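Local coordinates for reticulocyte binding protein (PDB 3FAW) that probably hydrolyses alpha-1,6 linkages in pullulan and related alpha-glucans as a secreted, cell-wall-anchored streptococcal pullulanase, at residues V146-M160 with T175-L189. Numbering follows the deposited sequence. Where two conformers were deposited one is given.
Sequences VEASLWSPSADSVTM and TPLVKNNKGVWQTIL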
# COMPACT_ATOMS: atom_id res chain seq x y z
N VAL A 146 -33.62 7.27 -2.63
CA VAL A 146 -32.35 6.64 -2.95
C VAL A 146 -32.49 5.82 -4.24
O VAL A 146 -33.39 4.99 -4.35
CB VAL A 146 -31.86 5.71 -1.81
CG1 VAL A 146 -30.58 4.99 -2.20
CG2 VAL A 146 -31.65 6.51 -0.54
N GLU A 147 -31.60 6.06 -5.21
CA GLU A 147 -31.45 5.20 -6.39
C GLU A 147 -30.31 4.20 -6.16
O GLU A 147 -29.15 4.60 -6.03
CB GLU A 147 -31.12 6.03 -7.64
CG GLU A 147 -32.18 7.03 -8.03
CD GLU A 147 -31.79 7.87 -9.25
OE1 GLU A 147 -30.75 7.58 -9.88
OE2 GLU A 147 -32.54 8.81 -9.59
N ALA A 148 -30.65 2.91 -6.14
CA ALA A 148 -29.70 1.85 -5.80
C ALA A 148 -29.45 0.90 -6.97
O ALA A 148 -30.36 0.61 -7.75
CB ALA A 148 -30.20 1.08 -4.59
N SER A 149 -28.22 0.42 -7.08
CA SER A 149 -27.82 -0.52 -8.13
C SER A 149 -26.80 -1.52 -7.58
O SER A 149 -25.85 -1.12 -6.90
CB SER A 149 -27.21 0.23 -9.32
OG SER A 149 -28.22 0.76 -10.17
N LEU A 150 -27.01 -2.80 -7.88
CA LEU A 150 -26.09 -3.88 -7.50
C LEU A 150 -25.91 -4.85 -8.67
O LEU A 150 -26.89 -5.37 -9.21
CB LEU A 150 -26.63 -4.65 -6.29
CG LEU A 150 -25.73 -5.79 -5.78
CD1 LEU A 150 -24.56 -5.22 -4.98
CD2 LEU A 150 -26.52 -6.79 -4.95
N TRP A 151 -24.66 -5.10 -9.05
CA TRP A 151 -24.35 -6.04 -10.14
C TRP A 151 -24.27 -7.47 -9.59
O TRP A 151 -23.50 -7.75 -8.68
CB TRP A 151 -23.03 -5.64 -10.81
CG TRP A 151 -22.65 -6.49 -11.99
CD1 TRP A 151 -23.05 -6.33 -13.28
CD2 TRP A 151 -21.78 -7.63 -11.98
NE1 TRP A 151 -22.48 -7.30 -14.08
CE2 TRP A 151 -21.70 -8.11 -13.30
CE3 TRP A 151 -21.06 -8.29 -10.97
CZ2 TRP A 151 -20.93 -9.23 -13.65
CZ3 TRP A 151 -20.29 -9.40 -11.32
CH2 TRP A 151 -20.23 -9.86 -12.64
N SER A 152 -25.09 -8.37 -10.14
CA SER A 152 -25.13 -9.77 -9.68
C SER A 152 -25.91 -10.65 -10.67
O SER A 152 -27.04 -11.05 -10.41
CB SER A 152 -25.75 -9.86 -8.28
OG SER A 152 -25.66 -11.17 -7.76
N PRO A 153 -25.28 -10.99 -11.82
CA PRO A 153 -26.02 -11.57 -12.93
C PRO A 153 -26.59 -12.98 -12.71
O PRO A 153 -27.54 -13.34 -13.41
CB PRO A 153 -25.00 -11.56 -14.08
CG PRO A 153 -23.68 -11.60 -13.41
CD PRO A 153 -23.84 -10.87 -12.11
N SER A 154 -26.05 -13.75 -11.77
CA SER A 154 -26.50 -15.13 -11.54
C SER A 154 -27.57 -15.25 -10.45
O SER A 154 -28.05 -16.35 -10.17
CB SER A 154 -25.31 -16.03 -11.18
OG SER A 154 -24.77 -15.70 -9.91
N ALA A 155 -27.97 -14.13 -9.85
CA ALA A 155 -28.98 -14.12 -8.78
C ALA A 155 -30.40 -14.42 -9.29
O ALA A 155 -30.79 -13.94 -10.35
CB ALA A 155 -28.98 -12.78 -8.05
N ASP A 156 -31.16 -15.22 -8.53
CA ASP A 156 -32.59 -15.41 -8.78
C ASP A 156 -33.39 -14.21 -8.30
O ASP A 156 -34.38 -13.80 -8.93
CB ASP A 156 -33.12 -16.66 -8.05
CG ASP A 156 -32.53 -17.95 -8.58
OD1 ASP A 156 -32.04 -17.97 -9.72
OD2 ASP A 156 -32.59 -18.96 -7.84
N SER A 157 -32.98 -13.65 -7.16
CA SER A 157 -33.62 -12.47 -6.60
C SER A 157 -32.66 -11.72 -5.69
O SER A 157 -31.75 -12.31 -5.11
CB SER A 157 -34.86 -12.88 -5.81
OG SER A 157 -34.50 -13.67 -4.68
N VAL A 158 -32.86 -10.41 -5.59
CA VAL A 158 -32.07 -9.56 -4.71
C VAL A 158 -33.04 -8.67 -3.92
O VAL A 158 -33.92 -8.04 -4.51
CB VAL A 158 -31.05 -8.71 -5.49
CG1 VAL A 158 -30.30 -7.76 -4.56
CG2 VAL A 158 -30.05 -9.62 -6.22
N THR A 159 -32.88 -8.66 -2.60
CA THR A 159 -33.72 -7.88 -1.70
C THR A 159 -32.85 -7.00 -0.82
O THR A 159 -31.86 -7.47 -0.27
CB THR A 159 -34.56 -8.81 -0.80
OG1 THR A 159 -35.35 -9.69 -1.62
CG2 THR A 159 -35.47 -8.01 0.12
N MET A 160 -33.22 -5.73 -0.69
CA MET A 160 -32.54 -4.82 0.23
C MET A 160 -33.21 -4.88 1.61
O MET A 160 -34.43 -4.83 1.71
CB MET A 160 -32.56 -3.38 -0.29
CG MET A 160 -31.66 -2.43 0.51
SD MET A 160 -31.93 -0.69 0.15
CE MET A 160 -31.04 -0.49 -1.40
N THR A 175 -37.29 -4.44 0.53
CA THR A 175 -37.86 -4.18 -0.80
C THR A 175 -37.10 -4.98 -1.88
O THR A 175 -35.88 -5.09 -1.82
CB THR A 175 -37.83 -2.67 -1.12
OG1 THR A 175 -38.60 -2.40 -2.30
CG2 THR A 175 -36.40 -2.16 -1.31
N PRO A 176 -37.84 -5.54 -2.86
CA PRO A 176 -37.18 -6.32 -3.92
C PRO A 176 -36.64 -5.43 -5.03
O PRO A 176 -37.27 -4.44 -5.40
CB PRO A 176 -38.32 -7.19 -4.45
CG PRO A 176 -39.53 -6.35 -4.27
CD PRO A 176 -39.30 -5.49 -3.05
N LEU A 177 -35.47 -5.78 -5.56
CA LEU A 177 -34.90 -5.08 -6.71
C LEU A 177 -35.28 -5.79 -8.01
O LEU A 177 -35.66 -6.97 -7.99
CB LEU A 177 -33.37 -4.97 -6.57
CG LEU A 177 -32.88 -3.87 -5.61
CD1 LEU A 177 -33.25 -4.20 -4.18
CD2 LEU A 177 -31.38 -3.64 -5.75
N VAL A 178 -35.17 -5.07 -9.12
CA VAL A 178 -35.46 -5.59 -10.46
C VAL A 178 -34.19 -5.64 -11.31
O VAL A 178 -33.42 -4.68 -11.33
CB VAL A 178 -36.50 -4.71 -11.20
CG1 VAL A 178 -36.73 -5.22 -12.62
CG2 VAL A 178 -37.82 -4.68 -10.43
N LYS A 179 -33.99 -6.75 -12.01
CA LYS A 179 -32.77 -7.00 -12.79
C LYS A 179 -32.91 -6.53 -14.23
O LYS A 179 -33.95 -6.73 -14.85
CB LYS A 179 -32.45 -8.49 -12.79
CG LYS A 179 -31.06 -8.84 -13.34
CD LYS A 179 -30.86 -10.35 -13.46
CE LYS A 179 -31.68 -10.96 -14.58
NZ LYS A 179 -31.47 -12.43 -14.67
N ASN A 180 -31.85 -5.91 -14.77
CA ASN A 180 -31.81 -5.53 -16.19
C ASN A 180 -31.02 -6.55 -17.03
O ASN A 180 -30.57 -7.57 -16.50
CB ASN A 180 -31.27 -4.10 -16.36
CG ASN A 180 -29.78 -3.99 -16.08
OD1 ASN A 180 -29.09 -4.98 -15.82
ND2 ASN A 180 -29.27 -2.76 -16.13
N ASN A 181 -30.83 -6.26 -18.32
CA ASN A 181 -30.21 -7.21 -19.25
C ASN A 181 -28.73 -7.50 -18.97
O ASN A 181 -28.21 -8.54 -19.37
CB ASN A 181 -30.38 -6.73 -20.70
CG ASN A 181 -30.10 -7.83 -21.71
OD1 ASN A 181 -29.23 -7.70 -22.58
ND2 ASN A 181 -30.84 -8.93 -21.61
N LYS A 182 -28.05 -6.57 -18.28
CA LYS A 182 -26.63 -6.75 -17.93
C LYS A 182 -26.43 -7.34 -16.53
O LYS A 182 -25.32 -7.33 -16.00
CB LYS A 182 -25.88 -5.41 -18.04
CG LYS A 182 -25.92 -4.77 -19.42
CD LYS A 182 -25.07 -5.54 -20.43
CE LYS A 182 -25.34 -5.06 -21.85
NZ LYS A 182 -26.72 -5.42 -22.31
N GLY A 183 -27.51 -7.85 -15.93
CA GLY A 183 -27.46 -8.45 -14.60
C GLY A 183 -27.35 -7.45 -13.45
O GLY A 183 -26.84 -7.80 -12.38
N VAL A 184 -27.82 -6.23 -13.68
CA VAL A 184 -27.77 -5.17 -12.66
C VAL A 184 -29.13 -5.01 -11.98
O VAL A 184 -30.11 -4.63 -12.61
CB VAL A 184 -27.33 -3.81 -13.27
CG1 VAL A 184 -27.33 -2.72 -12.21
CG2 VAL A 184 -25.96 -3.93 -13.92
N TRP A 185 -29.17 -5.30 -10.68
CA TRP A 185 -30.39 -5.21 -9.90
C TRP A 185 -30.59 -3.78 -9.40
O TRP A 185 -29.66 -3.18 -8.86
CB TRP A 185 -30.33 -6.17 -8.72
CG TRP A 185 -30.26 -7.59 -9.16
CD1 TRP A 185 -29.14 -8.28 -9.54
CD2 TRP A 185 -31.36 -8.50 -9.30
NE1 TRP A 185 -29.47 -9.56 -9.89
CE2 TRP A 185 -30.83 -9.73 -9.75
CE3 TRP A 185 -32.74 -8.40 -9.08
CZ2 TRP A 185 -31.63 -10.84 -9.98
CZ3 TRP A 185 -33.53 -9.51 -9.32
CH2 TRP A 185 -32.97 -10.72 -9.76
N GLN A 186 -31.79 -3.25 -9.58
CA GLN A 186 -32.07 -1.84 -9.29
C GLN A 186 -33.40 -1.59 -8.59
O GLN A 186 -34.36 -2.35 -8.77
CB GLN A 186 -32.04 -1.03 -10.60
CG GLN A 186 -30.77 -1.19 -11.40
CD GLN A 186 -30.77 -0.36 -12.66
OE1 GLN A 186 -31.63 -0.54 -13.52
NE2 GLN A 186 -29.81 0.55 -12.77
N THR A 187 -33.45 -0.53 -7.80
CA THR A 187 -34.70 0.00 -7.26
C THR A 187 -34.56 1.48 -6.91
O THR A 187 -33.47 2.05 -6.97
CB THR A 187 -35.17 -0.77 -6.01
OG1 THR A 187 -36.51 -0.37 -5.68
CG2 THR A 187 -34.26 -0.53 -4.81
N ILE A 188 -35.69 2.09 -6.56
CA ILE A 188 -35.73 3.45 -6.03
C ILE A 188 -36.48 3.46 -4.70
O ILE A 188 -37.66 3.11 -4.65
CB ILE A 188 -36.42 4.43 -7.00
CG1 ILE A 188 -35.62 4.55 -8.30
CG2 ILE A 188 -36.58 5.80 -6.35
CD1 ILE A 188 -36.28 5.45 -9.33
N LEU A 189 -35.78 3.84 -3.63
CA LEU A 189 -36.39 3.94 -2.31
C LEU A 189 -37.12 5.29 -2.21
O LEU A 189 -36.62 6.30 -2.70
CB LEU A 189 -35.34 3.80 -1.20
CG LEU A 189 -34.37 2.62 -1.32
CD1 LEU A 189 -33.44 2.55 -0.11
CD2 LEU A 189 -35.12 1.30 -1.48
O HOH W 1 -32.76 -13.38 -11.92
O HOH W 2 -35.49 -9.39 -6.80
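Trp185 packs between its own strand 184-189 and strand 157-160, its indole held from several directions by 146-160. Val158 CG2 stands over one face, 3.4 Å from the centroid of the five-membered ring of Trp185 and only 5° off the normal, a CH-pi contact; its chi1 of 176° sends CG1 toward Leu177 and leaves CG2 to the indole. Lys179 CB lies on the opposite face, so the ring is clamped between aliphatic carbons. Rotation of the ring is fixed at the edge: Trp185 NE1 donates to Ser152 O (2.9 Å) in the ring plane, though well above the plane of that carbonyl, whose other face receives Ala155 N from the type I turn Ser152-Ala155. Farther round the edge, Ala155 O approaches Trp185 CZ2 to 3.2 Å. Ala155 O also accepts from a water to which Lys179 NZ donates.

Strand 146-151 runs roughly antiparallel to 184-189, and the hydrogen-bonded pair Leu150-Trp185 places both side chains on one face. Val146 and Leu189 share that face; there Met160 SD meets Leu189 CD1 tip to tip at 3.6 Å. On the other face, Gln186 NE2 donates to Ser149 OG (3.1 Å, 163° at the hydrogen), with OG near the amide plane. Beside this pair, Trp151 presents its edge to Val184 CG2, while Pro153 CD sits 3.5 Å above the Trp151 ring plane.

The contact lies in the carbohydrate-binding module 48 region, within an antiparallel sheet. Strand 136-139 pairs with 146-151, and 202-209 with 157-164, where Asp156 and Ser157 facing Lys208 make a classic beta bulge; Trp151 NE1 bonds Tyr129 O, and hairpin 157-164/170-179, paired here through Met160-Thr175 and Leu177 N to Val158 O, connects the two segments.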